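Local coordinates for protein exported gluconolactonase (Xanthomonas campestris pv. campestris, PDB 3DR2) that probably hydrolyses the ester ring of gluconolactone in secondary glucose metabolism, as a calcium-binding, dimeric six-bladed beta-propeller of the SMP-30 family, at residues Trp46-Ala51 with Leu240-Cys245; Leu59-Leu64 with Arg68-Arg73; Val204-Glu209 with Ser214-Ala219; Gln289-Thr294 with Trp300-Pro305. All coordinates share one frame; numbering follows the deposited sequence.

Contact 1. Residues Trp46-Ala51 with Leu240-Cys245. With CA (calcium ion), chain D.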
# COMPACT_ATOMS: atom_id res chain seq x y z
N TRP A 46 -1.27 -5.86 2.17
CA TRP A 46 -0.97 -6.48 3.45
C TRP A 46 -2.28 -6.79 4.18
O TRP A 46 -2.75 -6.00 5.00
CB TRP A 46 -0.09 -5.54 4.29
CG TRP A 46 0.45 -6.15 5.57
CD1 TRP A 46 -0.26 -6.53 6.67
CD2 TRP A 46 1.83 -6.39 5.88
NE1 TRP A 46 0.59 -6.99 7.64
CE2 TRP A 46 1.88 -6.92 7.19
CE3 TRP A 46 3.04 -6.21 5.18
CZ2 TRP A 46 3.08 -7.26 7.82
CZ3 TRP A 46 4.24 -6.55 5.81
CH2 TRP A 46 4.25 -7.07 7.12
N SER A 47 -2.85 -7.95 3.87
CA SER A 47 -4.11 -8.38 4.45
C SER A 47 -3.95 -8.75 5.92
O SER A 47 -3.00 -9.44 6.30
CB SER A 47 -4.66 -9.58 3.68
OG SER A 47 -4.95 -9.22 2.34
N GLU A 48 -4.92 -8.32 6.72
CA GLU A 48 -4.89 -8.57 8.16
C GLU A 48 -6.28 -8.48 8.79
O GLU A 48 -7.25 -8.11 8.13
CB GLU A 48 -3.99 -7.52 8.83
CG GLU A 48 -2.68 -8.07 9.39
CD GLU A 48 -2.85 -8.63 10.78
OE1 GLU A 48 -3.92 -9.20 11.07
OE2 GLU A 48 -1.90 -8.51 11.58
N GLY A 49 -6.35 -8.84 10.07
CA GLY A 49 -7.57 -8.77 10.85
C GLY A 49 -8.92 -9.24 10.33
O GLY A 49 -9.88 -8.47 10.32
N PRO A 50 -9.03 -10.50 9.91
CA PRO A 50 -10.30 -11.03 9.40
C PRO A 50 -11.31 -11.24 10.52
O PRO A 50 -10.97 -11.74 11.59
CB PRO A 50 -9.89 -12.35 8.76
CG PRO A 50 -8.78 -12.81 9.68
CD PRO A 50 -7.98 -11.54 9.90
N ALA A 51 -12.55 -10.85 10.27
CA ALA A 51 -13.61 -10.99 11.26
C ALA A 51 -14.92 -11.28 10.54
O ALA A 51 -15.30 -10.57 9.61
CB ALA A 51 -13.74 -9.72 12.08
N LEU A 240 6.24 -16.22 12.34
CA LEU A 240 5.63 -15.63 13.52
C LEU A 240 4.17 -16.02 13.75
O LEU A 240 3.38 -16.04 12.81
CB LEU A 240 5.68 -14.11 13.42
CG LEU A 240 7.02 -13.46 13.06
CD1 LEU A 240 6.79 -12.04 12.58
CD2 LEU A 240 7.93 -13.50 14.26
N PRO A 241 3.82 -16.34 15.00
CA PRO A 241 2.42 -16.69 15.28
C PRO A 241 1.77 -15.31 15.46
O PRO A 241 1.67 -14.80 16.57
CB PRO A 241 2.52 -17.48 16.59
CG PRO A 241 3.70 -16.86 17.27
CD PRO A 241 4.69 -16.67 16.14
N ASP A 242 1.40 -14.71 14.34
CA ASP A 242 0.81 -13.38 14.29
C ASP A 242 -0.59 -13.35 14.89
O ASP A 242 -0.76 -13.07 16.07
CB ASP A 242 0.77 -12.93 12.82
CG ASP A 242 0.75 -11.42 12.67
OD1 ASP A 242 0.01 -10.75 13.41
OD2 ASP A 242 1.46 -10.91 11.77
N GLY A 243 -1.59 -13.63 14.07
CA GLY A 243 -2.96 -13.65 14.55
C GLY A 243 -3.43 -15.09 14.60
O GLY A 243 -2.88 -15.95 13.91
N PHE A 244 -4.44 -15.37 15.42
CA PHE A 244 -4.96 -16.72 15.54
C PHE A 244 -6.36 -16.71 16.13
O PHE A 244 -6.84 -15.68 16.60
CB PHE A 244 -4.02 -17.55 16.43
CG PHE A 244 -3.74 -16.91 17.76
CD1 PHE A 244 -4.62 -17.05 18.83
CD2 PHE A 244 -2.58 -16.15 17.95
CE1 PHE A 244 -4.35 -16.45 20.06
CE2 PHE A 244 -2.31 -15.55 19.17
CZ PHE A 244 -3.20 -15.70 20.23
N CYS A 245 -7.02 -17.86 16.10
CA CYS A 245 -8.36 -17.97 16.65
C CYS A 245 -8.51 -19.30 17.38
O CYS A 245 -7.67 -20.19 17.24
CB CYS A 245 -9.42 -17.85 15.55
SG CYS A 245 -9.40 -19.18 14.32
CA CA D . -1.40 -8.91 14.04
O HOH W 1 0.79 -8.84 10.10
O HOH W 2 -2.70 -10.46 15.33
O HOH W 3 0.07 -7.34 12.70
O HOH W 4 -3.54 -7.85 13.74
O HOH W 5 -2.50 -10.54 12.59
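The backbones that carry E48 and D242 are not paired; their CA atoms lie 9.7 Å apart, E48 on strand 47-53 and D242 in the loop before strand 244-246. The two carboxylates close the gap by reaching for one calcium ion from opposite directions. E48 binds it through OE2 at 2.5 Å, and D242 binds it through OD1 at 2.4 Å. The planes of the two carboxylates stand at right angles. OE2 of E48 and OD1 of D242 are 3.5 Å apart, and the calcium ion between them probably offsets the repulsion expected of two carboxylates. The E48 chain bends at chi2 (-85°), which turns its carboxylate in toward the ion. Its second oxygen, OE1, accepts the backbone N of G49 at 2.7 Å and also the side-chain amide of N281. These two bonds limit the rotation of the carboxylate. D242 OD2 takes a hydrogen bond from a water at 2.7 Å. That same water donates to E48 OE2 and accepts from W46 NE1, so it joins both carboxylates and the indole. Four other waters bind the calcium directly, and N134 and N191 complete the shell through their OD1 atoms. The meeting of side chains from separate strands and loops at a central calcium is characteristic of SMP-30/gluconolactonase beta-propellers, where this metal probably marks the active site.

Contact 2. Residues Leu59-Leu64 with Arg68-Arg73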
# COMPACT_ATOMS: atom_id res chain seq x y z
N LEU A 59 -17.21 -11.39 5.31
CA LEU A 59 -15.93 -11.57 5.99
C LEU A 59 -15.22 -10.22 5.85
O LEU A 59 -14.88 -9.81 4.74
CB LEU A 59 -15.08 -12.67 5.32
CG LEU A 59 -13.78 -13.09 6.03
CD1 LEU A 59 -12.72 -11.99 5.97
CD2 LEU A 59 -14.09 -13.45 7.49
N VAL A 60 -15.04 -9.54 6.97
CA VAL A 60 -14.39 -8.23 7.00
C VAL A 60 -12.90 -8.38 7.29
O VAL A 60 -12.52 -9.12 8.19
CB VAL A 60 -15.01 -7.37 8.13
CG1 VAL A 60 -14.30 -6.03 8.21
CG2 VAL A 60 -16.50 -7.19 7.90
N TRP A 61 -12.04 -7.70 6.54
CA TRP A 61 -10.62 -7.77 6.84
C TRP A 61 -9.94 -6.50 6.34
O TRP A 61 -10.52 -5.75 5.57
CB TRP A 61 -10.00 -9.05 6.24
CG TRP A 61 -9.48 -8.98 4.85
CD1 TRP A 61 -8.18 -8.88 4.47
CD2 TRP A 61 -10.24 -9.08 3.64
NE1 TRP A 61 -8.07 -8.92 3.10
CE2 TRP A 61 -9.33 -9.05 2.57
CE3 TRP A 61 -11.61 -9.21 3.36
CZ2 TRP A 61 -9.73 -9.13 1.23
CZ3 TRP A 61 -12.02 -9.29 2.03
CH2 TRP A 61 -11.08 -9.25 0.98
N SER A 62 -8.72 -6.25 6.81
CA SER A 62 -8.01 -5.04 6.43
C SER A 62 -6.88 -5.20 5.44
O SER A 62 -6.21 -6.22 5.42
CB SER A 62 -7.38 -4.38 7.67
OG SER A 62 -8.33 -4.09 8.66
N ASP A 63 -6.70 -4.19 4.61
CA ASP A 63 -5.53 -4.16 3.74
C ASP A 63 -4.80 -3.03 4.46
O ASP A 63 -5.02 -1.86 4.19
CB ASP A 63 -5.84 -3.73 2.31
CG ASP A 63 -4.58 -3.65 1.46
OD1 ASP A 63 -4.68 -3.44 0.23
OD2 ASP A 63 -3.48 -3.81 2.02
N LEU A 64 -3.96 -3.40 5.43
CA LEU A 64 -3.24 -2.43 6.25
C LEU A 64 -2.48 -1.38 5.46
O LEU A 64 -2.65 -0.18 5.67
CB LEU A 64 -2.26 -3.17 7.17
CG LEU A 64 -1.93 -2.65 8.57
CD1 LEU A 64 -0.58 -3.20 8.97
CD2 LEU A 64 -1.93 -1.13 8.64
N ARG A 68 -7.44 0.27 3.67
CA ARG A 68 -8.84 -0.05 3.41
C ARG A 68 -9.27 -1.20 4.31
O ARG A 68 -8.45 -1.99 4.76
CB ARG A 68 -9.03 -0.51 1.97
CG ARG A 68 -9.07 0.58 0.92
CD ARG A 68 -9.19 -0.07 -0.45
NE ARG A 68 -9.61 0.87 -1.49
CZ ARG A 68 -9.30 0.72 -2.78
NH1 ARG A 68 -8.57 -0.31 -3.17
NH2 ARG A 68 -9.73 1.59 -3.67
N VAL A 69 -10.58 -1.26 4.57
CA VAL A 69 -11.18 -2.36 5.30
C VAL A 69 -12.12 -2.91 4.23
O VAL A 69 -13.01 -2.20 3.76
CB VAL A 69 -11.99 -1.91 6.52
CG1 VAL A 69 -12.83 -3.07 7.03
CG2 VAL A 69 -11.06 -1.44 7.63
N LEU A 70 -11.89 -4.15 3.82
CA LEU A 70 -12.66 -4.80 2.77
C LEU A 70 -13.71 -5.76 3.30
O LEU A 70 -13.62 -6.23 4.43
CB LEU A 70 -11.71 -5.56 1.84
CG LEU A 70 -10.56 -4.70 1.30
CD1 LEU A 70 -9.53 -5.58 0.63
CD2 LEU A 70 -11.12 -3.67 0.33
N GLY A 71 -14.69 -6.07 2.45
CA GLY A 71 -15.75 -6.99 2.83
C GLY A 71 -16.01 -8.02 1.75
O GLY A 71 -16.36 -7.67 0.62
N TRP A 72 -15.84 -9.29 2.09
CA TRP A 72 -16.08 -10.38 1.15
C TRP A 72 -17.52 -10.85 1.31
O TRP A 72 -17.93 -11.22 2.41
CB TRP A 72 -15.14 -11.55 1.45
CG TRP A 72 -15.42 -12.77 0.63
CD1 TRP A 72 -15.03 -13.01 -0.65
CD2 TRP A 72 -16.16 -13.93 1.04
NE1 TRP A 72 -15.47 -14.24 -1.07
CE2 TRP A 72 -16.17 -14.83 -0.05
CE3 TRP A 72 -16.81 -14.29 2.23
CZ2 TRP A 72 -16.81 -16.07 0.01
CZ3 TRP A 72 -17.45 -15.53 2.29
CH2 TRP A 72 -17.44 -16.40 1.18
N ARG A 73 -18.28 -10.81 0.21
CA ARG A 73 -19.67 -11.24 0.19
C ARG A 73 -19.68 -12.71 -0.25
O ARG A 73 -18.81 -13.14 -0.98
CB ARG A 73 -20.49 -10.40 -0.79
CG ARG A 73 -20.21 -8.90 -0.74
CD ARG A 73 -20.39 -8.29 0.65
NE ARG A 73 -20.39 -6.83 0.57
CZ ARG A 73 -20.69 -6.01 1.58
NH1 ARG A 73 -21.00 -6.49 2.78
NH2 ARG A 73 -20.70 -4.69 1.37
O HOH W 6 -6.73 -2.17 -1.00
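L70 lies over the indole of W61 across an antiparallel beta hairpin, part of one blade of the six-bladed propeller. The W61 side chain takes chi1 of 89°, with CG between the backbone N and the carbonyl carbon. This swings the ring over to strand 68-73. L70 CB sits over one face, 3.8 Å from the centroid of the six-membered ring of W61 and 12° off its normal, a CH-pi contact. Branch CD1 of L70 covers the neighbouring rim and comes 3.6 Å from W61 CZ2. At the ring edge, near its plane, lie L59 O and W72 N, which are hydrogen-bonded to each other. W72 CB meets W61 CZ3 at 3.9 Å, and the W72 ring meets the ring of F292, on strand 290-295, with the planes about 60° apart. L59 shares this face of the sheet with both tryptophans. V60 and V69 occupy the other face, where their CG1 methyls are 3.5 Å apart and their side chains cross obliquely. S62 also points that way, and its hydroxyl is hydrogen-bonded to N89 and N91. At the turn end, a water bonded to D63 OD1 makes a weak bond to R68 NH1. D63 OD2 accepts the backbone N of W46. R68 pairs with D83 and reaches P156 and G159 of the second subunit, so this blade takes part in the dimer. In the backbone pairing, L70 N donates to W61 O at 2.7 Å.

Contact 3. Residues Val204-Glu209 with Ser214-Ala219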
# COMPACT_ATOMS: atom_id res chain seq x y z
N VAL A 204 -2.17 -15.07 24.04
CA VAL A 204 -1.64 -13.85 23.44
C VAL A 204 -0.28 -14.18 22.85
O VAL A 204 0.58 -14.73 23.53
CB VAL A 204 -1.42 -12.74 24.50
CG1 VAL A 204 -0.93 -11.47 23.84
CG2 VAL A 204 -2.70 -12.48 25.27
N SER A 205 -0.06 -13.84 21.58
CA SER A 205 1.24 -14.13 21.00
C SER A 205 2.16 -12.93 21.18
O SER A 205 1.70 -11.80 21.33
CB SER A 205 1.12 -14.48 19.51
OG SER A 205 0.71 -13.37 18.73
N GLN A 206 3.46 -13.20 21.20
CA GLN A 206 4.47 -12.16 21.34
C GLN A 206 5.39 -12.37 20.15
O GLN A 206 5.95 -13.45 19.99
CB GLN A 206 5.24 -12.34 22.66
CG GLN A 206 4.39 -12.27 23.92
CD GLN A 206 5.23 -12.33 25.19
OE1 GLN A 206 6.06 -11.45 25.44
NE2 GLN A 206 5.02 -13.36 26.00
N THR A 207 5.54 -11.35 19.32
CA THR A 207 6.37 -11.48 18.13
C THR A 207 7.42 -10.40 17.95
O THR A 207 7.37 -9.62 17.00
CB THR A 207 5.48 -11.51 16.87
OG1 THR A 207 4.84 -10.24 16.70
CG2 THR A 207 4.41 -12.58 17.00
N PRO A 208 8.40 -10.35 18.86
CA PRO A 208 9.46 -9.35 18.78
C PRO A 208 10.44 -9.62 17.63
O PRO A 208 10.36 -10.65 16.97
CB PRO A 208 10.14 -9.47 20.14
CG PRO A 208 10.03 -10.93 20.43
CD PRO A 208 8.58 -11.22 20.04
N GLU A 209 11.34 -8.66 17.44
CA GLU A 209 12.38 -8.69 16.42
C GLU A 209 12.84 -10.11 16.07
O GLU A 209 13.94 -10.31 15.55
CB GLU A 209 13.59 -7.88 16.90
CG GLU A 209 14.20 -8.41 18.20
CD GLU A 209 15.38 -7.59 18.69
OE1 GLU A 209 16.07 -8.04 19.63
OE2 GLU A 209 15.63 -6.50 18.12
N SER A 214 11.10 -13.90 23.47
CA SER A 214 10.68 -15.14 22.83
C SER A 214 9.53 -14.91 21.86
O SER A 214 8.63 -14.12 22.13
CB SER A 214 10.24 -16.14 23.90
OG SER A 214 9.82 -17.36 23.34
N VAL A 215 9.58 -15.58 20.71
CA VAL A 215 8.49 -15.49 19.74
C VAL A 215 7.65 -16.70 20.10
O VAL A 215 8.09 -17.84 19.94
CB VAL A 215 8.99 -15.64 18.28
CG1 VAL A 215 7.79 -15.76 17.35
CG2 VAL A 215 9.82 -14.43 17.89
N GLU A 216 6.44 -16.46 20.59
CA GLU A 216 5.60 -17.56 21.03
C GLU A 216 4.15 -17.15 21.24
O GLU A 216 3.78 -15.98 21.09
CB GLU A 216 6.12 -18.06 22.39
CG GLU A 216 5.97 -16.99 23.48
CD GLU A 216 6.33 -17.47 24.88
OE1 GLU A 216 5.52 -17.28 25.80
OE2 GLU A 216 7.44 -18.03 25.05
N ILE A 217 3.34 -18.14 21.57
CA ILE A 217 1.95 -17.92 21.91
C ILE A 217 1.99 -18.18 23.41
O ILE A 217 2.44 -19.23 23.87
CB ILE A 217 1.00 -18.94 21.26
CG1 ILE A 217 1.02 -18.77 19.74
CG2 ILE A 217 -0.42 -18.72 21.78
CD1 ILE A 217 0.10 -19.72 19.01
N THR A 218 1.55 -17.18 24.17
CA THR A 218 1.55 -17.26 25.62
C THR A 218 0.13 -17.44 26.14
O THR A 218 -0.82 -16.96 25.54
CB THR A 218 2.14 -15.97 26.21
OG1 THR A 218 3.37 -15.66 25.54
CG2 THR A 218 2.41 -16.12 27.70
N ALA A 219 -0.01 -18.14 27.26
CA ALA A 219 -1.32 -18.36 27.85
C ALA A 219 -1.38 -17.73 29.24
O ALA A 219 -0.42 -17.78 30.00
CB ALA A 219 -1.61 -19.85 27.94
O HOH W 7 8.57 -12.15 24.20
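Q206 and T218 meet because each first torsion places its leading atom anti to the carbonyl carbon, CG of Q206 (chi1 -60°) and OG1 of T218 (chi1 -48°). Beyond CG the Q206 chain runs extended, and its amide arrives beside the threonine hydroxyl. NE2 of Q206 donates to T218 OG1 at 2.9 Å, and the hydroxyl lies in the amide plane. The T218 hydroxyl OG1 in turn donates a hydrogen bond to E216 OE1 at 2.7 Å, on the anti lone pair of that oxygen. T218 OG1 is thus held by one donor and one acceptor, which should restrict its rotation. The other carboxylate oxygen, E216 OE2, accepts from S214 OG at 3.0 Å. A chain of hydrogen bonds therefore links Q206, T218, E216 and S214. The remaining amide atom, Q206 OE1, takes a water at 2.9 Å. That water also donates to S214 O, which bridges the segments near the mouth of the hairpin loop. Q206 OE1 receives the backbone N of D188 as well. Beneath these groups the strands are paired antiparallel, with V204 facing T218 and Q206 facing E216. Past the strand end, P208 CD packs on V215 CG2 at 4.1 Å. On the other face, the hydroxyl of S205 bonds to P241 and D242, next to the calcium site. The hairpin forms the middle of a four-stranded propeller blade. Strand 190-195 pairs with 201-206, and strand 226-234 pairs with 216-223.

Contact 4. Residues Gln289-Thr294 with Trp300-Pro305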
# COMPACT_ATOMS: atom_id res chain seq x y z
N GLN A 289 -17.53 -23.45 9.91
CA GLN A 289 -17.50 -24.41 8.82
C GLN A 289 -16.59 -23.91 7.71
O GLN A 289 -16.36 -24.60 6.72
CB GLN A 289 -18.91 -24.64 8.26
CG GLN A 289 -19.79 -25.52 9.13
CD GLN A 289 -19.33 -26.97 9.17
OE1 GLN A 289 -19.73 -27.73 10.04
NE2 GLN A 289 -18.50 -27.36 8.20
N ARG A 290 -16.09 -22.69 7.87
CA ARG A 290 -15.19 -22.10 6.88
C ARG A 290 -14.09 -21.35 7.62
O ARG A 290 -14.38 -20.52 8.48
CB ARG A 290 -15.94 -21.14 5.95
CG ARG A 290 -16.92 -21.82 4.99
CD ARG A 290 -17.74 -20.78 4.24
NE ARG A 290 -18.62 -20.04 5.13
CZ ARG A 290 -19.45 -19.07 4.76
NH1 ARG A 290 -19.53 -18.71 3.48
NH2 ARG A 290 -20.22 -18.48 5.66
N LEU A 291 -12.85 -21.66 7.29
CA LEU A 291 -11.70 -21.00 7.91
C LEU A 291 -11.16 -19.96 6.93
O LEU A 291 -10.77 -20.31 5.82
CB LEU A 291 -10.60 -22.01 8.23
CG LEU A 291 -9.28 -21.40 8.73
CD1 LEU A 291 -9.44 -20.93 10.17
CD2 LEU A 291 -8.18 -22.45 8.62
N PHE A 292 -11.14 -18.70 7.35
CA PHE A 292 -10.62 -17.62 6.52
C PHE A 292 -9.20 -17.30 6.99
O PHE A 292 -8.93 -17.20 8.19
CB PHE A 292 -11.51 -16.39 6.65
CG PHE A 292 -12.91 -16.59 6.14
CD1 PHE A 292 -13.22 -16.31 4.81
CD2 PHE A 292 -13.91 -17.09 6.97
CE1 PHE A 292 -14.52 -16.52 4.32
CE2 PHE A 292 -15.21 -17.30 6.49
CZ PHE A 292 -15.50 -17.01 5.16
N ILE A 293 -8.29 -17.12 6.03
CA ILE A 293 -6.89 -16.83 6.34
C ILE A 293 -6.39 -15.63 5.53
O ILE A 293 -6.61 -15.56 4.33
CB ILE A 293 -6.00 -18.04 5.99
CG1 ILE A 293 -6.58 -19.31 6.60
CG2 ILE A 293 -4.58 -17.80 6.49
CD1 ILE A 293 -5.86 -20.57 6.15
N THR A 294 -5.72 -14.69 6.20
CA THR A 294 -5.18 -13.52 5.52
C THR A 294 -3.67 -13.65 5.39
O THR A 294 -3.03 -14.28 6.23
CB THR A 294 -5.49 -12.21 6.29
OG1 THR A 294 -5.13 -12.37 7.66
CG2 THR A 294 -6.96 -11.86 6.17
N TRP A 300 -7.57 -16.05 1.88
CA TRP A 300 -7.80 -17.44 1.48
C TRP A 300 -8.93 -18.02 2.33
O TRP A 300 -9.30 -17.47 3.36
CB TRP A 300 -6.54 -18.28 1.70
CG TRP A 300 -5.33 -17.80 0.95
CD1 TRP A 300 -5.14 -17.79 -0.40
CD2 TRP A 300 -4.11 -17.30 1.53
NE1 TRP A 300 -3.88 -17.33 -0.70
CE2 TRP A 300 -3.23 -17.02 0.47
CE3 TRP A 300 -3.69 -17.08 2.85
CZ2 TRP A 300 -1.94 -16.52 0.68
CZ3 TRP A 300 -2.40 -16.58 3.06
CH2 TRP A 300 -1.54 -16.31 1.97
N MET A 301 -9.48 -19.15 1.89
CA MET A 301 -10.55 -19.79 2.65
C MET A 301 -10.50 -21.30 2.51
O MET A 301 -10.23 -21.83 1.44
CB MET A 301 -11.92 -19.27 2.21
CG MET A 301 -13.09 -19.78 3.07
SD MET A 301 -13.92 -21.29 2.44
CE MET A 301 -14.86 -20.57 1.10
N LEU A 302 -10.75 -21.99 3.62
CA LEU A 302 -10.75 -23.45 3.65
C LEU A 302 -12.15 -23.90 4.07
O LEU A 302 -12.53 -23.78 5.23
CB LEU A 302 -9.72 -23.97 4.65
CG LEU A 302 -9.46 -25.47 4.62
CD1 LEU A 302 -8.84 -25.84 3.28
CD2 LEU A 302 -8.53 -25.87 5.76
N PRO A 303 -12.92 -24.45 3.12
CA PRO A 303 -14.28 -24.92 3.41
C PRO A 303 -14.28 -26.33 3.98
O PRO A 303 -13.88 -27.28 3.32
CB PRO A 303 -14.95 -24.83 2.05
CG PRO A 303 -13.86 -25.28 1.14
CD PRO A 303 -12.61 -24.59 1.68
N LEU A 304 -14.75 -26.46 5.22
CA LEU A 304 -14.78 -27.75 5.88
C LEU A 304 -16.04 -28.52 5.53
O LEU A 304 -17.07 -27.94 5.20
CB LEU A 304 -14.72 -27.57 7.40
CG LEU A 304 -13.53 -26.79 7.94
CD1 LEU A 304 -13.61 -26.71 9.46
CD2 LEU A 304 -12.24 -27.46 7.50
N PRO A 305 -15.97 -29.86 5.59
CA PRO A 305 -17.14 -30.67 5.27
C PRO A 305 -18.12 -30.65 6.45
O PRO A 305 -17.70 -30.27 7.56
CB PRO A 305 -16.55 -32.05 5.01
CG PRO A 305 -15.35 -32.07 5.92
CD PRO A 305 -14.76 -30.70 5.71
OXT PRO A 305 -19.30 -31.02 6.24
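M301 lies beside F292 on the antiparallel pair 290-295 and 298-303, both side chains pointing the same way. M301 CB is 4.1 Å from F292 CD1. With chi1 at -174°, CG is set anti to the backbone N and comes over one face of the phenyl ring. There it makes a CH-pi contact, 4.1 Å from the ring centroid of F292 and nearer its rim. CB and CG of M301 also lie against L291 O, CG at 3.6 Å. The chain then bends at chi2, and M301 SD runs along the strand and touches R290 CG at 4.0 Å. The guanidinium of R290 continues past this point to salt bridges with D285 and E74. These strands belong to the propeller blade in which strand 38-41 lies alongside 298-303. The C-terminal strands are joined to the start of the chain, the closure known as Velcro in beta-propellers. On the other face, I293 CG2 meets the indole of W300 at its edge, in the ring plane, 3.8 Å from CE3. L291 and L302 touch next to them through their CB atoms. Helix 26-32 covers L302 and L304 on this side. At the chain end, Q289 bends at chi2 (-69°) and its NE2 donates to P305 O of the terminal carboxylate at 3.1 Å. This donor stands above the plane of the carboxylate, while P305 O lies in the amide plane of Q289.

How the contacts relate
From the N terminus, residues 46-51 open contact 1, which closes at 240-245, after 188 intervening residues. Contacts 2 and 3 are local hairpins nested inside that loop. Contact 4 follows in series after it, and none of the contacts cross. Contact 1 reaches the centre of the propeller. Strands 47-53 and 58-63 are neighbours in one sheet, so residues 46-51 of contact 1 lie in the same blade as contact 2, while 240-245 leads into another. Contact 3 belongs to a blade across the chain's centre from contact 2, and touches contact 1 through S205. Contact 4 packs on contact 2 through F292 and L59. T294 extends it to S47 and P50 of contact 1.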